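Local atomic coordinates of leucine aminopeptidase (Legionella pneumophila, PDB entry 5GNE), a protein that probably acts as a zinc-dependent aminopeptidase of the M28 family, removing residues from the amino-terminal end of peptides. Residues Lys179-Glu184 with Glu225-Ile230. Numbering follows the deposited sequence.
Sequences KDKPGE and ELNRPI. With SO4 (sulfate ion), chain E.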
loop_
_atom_site.group_PDB
_atom_site.type_symbol
_atom_site.label_atom_id
_atom_site.label_comp_id
_atom_site.label_asym_id
_atom_site.label_seq_id
_atom_site.Cartn_x
_atom_site.Cartn_y
_atom_site.Cartn_z
ATOM N N LYS A 179 10.305 2.564 18.426
ATOM C CA LYS A 179 9.613 3.852 18.606
ATOM C C LYS A 179 10.564 4.943 19.100
ATOM O O LYS A 179 10.323 6.124 18.891
ATOM C CB LYS A 179 8.414 3.721 19.549
ATOM C CG LYS A 179 8.766 3.367 20.976
ATOM C CD LYS A 179 7.548 3.518 21.867
ATOM C CE LYS A 179 7.929 3.605 23.336
ATOM N NZ LYS A 179 6.710 3.705 24.167
ATOM N N ASP A 180 11.595 4.552 19.836
ATOM C CA ASP A 180 12.496 5.524 20.455
ATOM C C ASP A 180 13.749 5.765 19.624
ATOM O O ASP A 180 14.616 6.522 20.039
ATOM C CB ASP A 180 12.904 5.097 21.869
ATOM C CG ASP A 180 11.719 4.940 22.802
ATOM O OD1 ASP A 180 10.877 5.862 22.862
ATOM O OD2 ASP A 180 11.663 3.915 23.518
ATOM N N LYS A 181 13.863 5.124 18.463
ATOM C CA LYS A 181 15.055 5.308 17.643
ATOM C C LYS A 181 15.078 6.721 17.049
ATOM O O LYS A 181 14.024 7.319 16.787
ATOM C CB LYS A 181 15.113 4.279 16.493
ATOM C CG LYS A 181 15.329 2.835 16.915
ATOM C CD LYS A 181 16.729 2.645 17.449
ATOM C CE LYS A 181 16.913 1.277 18.084
ATOM N NZ LYS A 181 18.357 0.842 17.977
ATOM N N PRO A 182 16.284 7.281 16.883
ATOM C CA PRO A 182 16.432 8.637 16.332
ATOM C C PRO A 182 16.286 8.655 14.811
ATOM O O PRO A 182 16.639 7.681 14.158
ATOM C CB PRO A 182 17.865 9.014 16.712
ATOM C CG PRO A 182 18.583 7.671 16.754
ATOM C CD PRO A 182 17.565 6.727 17.353
ATOM N N GLY A 183 15.833 9.761 14.241
ATOM C CA GLY A 183 15.875 9.871 12.798
ATOM C C GLY A 183 14.590 9.684 12.024
ATOM O O GLY A 183 13.510 9.437 12.573
ATOM N N GLU A 184 14.719 9.759 10.711
ATOM C CA GLU A 184 13.554 9.639 9.873
ATOM C C GLU A 184 13.228 8.172 9.743
ATOM O O GLU A 184 14.103 7.314 9.663
ATOM C CB GLU A 184 13.792 10.251 8.498
ATOM C CG GLU A 184 14.181 11.718 8.492
ATOM C CD GLU A 184 14.567 12.189 7.108
ATOM O OE1 GLU A 184 13.753 12.895 6.476
ATOM O OE2 GLU A 184 15.682 11.850 6.648
ATOM N N GLU A 225 19.625 -4.459 16.110
ATOM C CA GLU A 225 18.559 -3.481 16.113
ATOM C C GLU A 225 18.753 -2.563 14.911
ATOM O O GLU A 225 19.799 -2.596 14.265
ATOM C CB GLU A 225 18.550 -2.707 17.417
ATOM C CG GLU A 225 18.027 -3.537 18.570
ATOM C CD GLU A 225 17.288 -2.700 19.578
ATOM O OE1 GLU A 225 17.352 -1.463 19.465
ATOM O OE2 GLU A 225 16.638 -3.266 20.471
ATOM N N LEU A 226 17.735 -1.789 14.571
ATOM C CA LEU A 226 17.901 -0.810 13.503
ATOM C C LEU A 226 18.171 0.534 14.150
ATOM O O LEU A 226 17.865 0.718 15.316
ATOM C CB LEU A 226 16.650 -0.769 12.653
ATOM C CG LEU A 226 16.677 -2.039 11.797
ATOM C CD1 LEU A 226 15.321 -2.278 11.234
ATOM C CD2 LEU A 226 17.709 -1.962 10.680
ATOM N N ASN A 227 18.729 1.480 13.402
ATOM C CA ASN A 227 18.950 2.807 13.942
ATOM C C ASN A 227 17.831 3.800 13.641
ATOM O O ASN A 227 17.958 4.981 13.948
ATOM C CB ASN A 227 20.274 3.363 13.415
ATOM C CG ASN A 227 21.475 2.561 13.870
ATOM O OD1 ASN A 227 21.486 1.984 14.961
ATOM N ND2 ASN A 227 22.506 2.536 13.047
ATOM N N ARG A 228 16.735 3.314 13.061
ATOM C CA ARG A 228 15.583 4.152 12.720
ATOM C C ARG A 228 14.351 3.388 13.133
ATOM O O ARG A 228 14.374 2.167 13.091
ATOM C CB ARG A 228 15.489 4.397 11.222
ATOM C CG ARG A 228 16.783 4.717 10.563
ATOM C CD ARG A 228 16.611 4.908 9.048
ATOM N NE ARG A 228 17.712 5.746 8.596
ATOM C CZ ARG A 228 17.824 7.039 8.868
ATOM N NH1 ARG A 228 16.882 7.668 9.548
ATOM N NH2 ARG A 228 18.869 7.700 8.437
ATOM N N PRO A 229 13.249 4.085 13.445
ATOM C CA PRO A 229 11.963 3.389 13.543
ATOM C C PRO A 229 11.552 2.789 12.193
ATOM O O PRO A 229 11.733 3.434 11.156
ATOM C CB PRO A 229 10.986 4.485 13.944
ATOM C CG PRO A 229 11.853 5.649 14.373
ATOM C CD PRO A 229 13.105 5.539 13.593
ATOM N N ILE A 230 10.963 1.597 12.231
ATOM C CA ILE A 230 10.392 0.970 11.063
ATOM C C ILE A 230 8.908 0.838 11.286
ATOM O O ILE A 230 8.482 0.244 12.259
ATOM C CB ILE A 230 10.968 -0.438 10.821
ATOM C CG1 ILE A 230 12.483 -0.405 10.923
ATOM C CG2 ILE A 230 10.500 -0.977 9.465
ATOM C CD1 ILE A 230 13.155 0.622 10.024
HETATM S S SO4 E . 18.425 11.084 9.504
HETATM O O1 SO4 E . 19.423 10.533 10.422
HETATM O O2 SO4 E . 18.677 10.631 8.132
HETATM O O3 SO4 E . 17.093 10.669 9.927
HETATM O O4 SO4 E . 18.493 12.542 9.560
#
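A sulfate ion, probably from the crystallisation liquor, joins R228 to the backbone of E184. Its O3 accepts from E184 N at 2.7 Å and from R228 NH1 at 3.0 Å, while O2 takes R228 NH2, giving the anion two contacts on one guanidinium edge. O3 thus bridges E184 N and R228 NH1, two donors that come close without bonding to each other. NH1 also donates to E184 O (2.8 Å), reaching it in the carbonyl plane on a lone pair, although the oxygen lies 24° out of the guanidinium plane and the N-H...O angle is only 137°. Arginine suits this place because its chain, extended from CG to NE, carries a flat group able to serve a carbonyl and an anion together. G183 has a positive phi; a CB there would jam against the carbonyl oxygen of P182 and clash with R228 NH1.

At the other end, the long side chain of K181 reaches across with a charged tip. Its chain bends at chi2 (-70°), and NZ bonds L226 O at 2.7 Å and makes a salt bridge to E225 OE1 at 2.9 Å, on the anti lone pair of the carboxylate that supplies the opposite charge; the two side chains cross at about a right angle. Between these polar ends, CG and CD of P229 lie against CB and the carbonyl O of K181, with CD 3.7 Å from CB; proline suits a place where its ring meets K181 and no backbone N-H is offered.

The contact is loop packing away from the zinc sites. The 179-184 loop links strand 170-177 to strand 185-191. Residues 225-230 lead from helix 202-221 into strand 230-235, which lies between those two strands in the mixed sheet; L226 and I230 pack on I369 of helix 355-373.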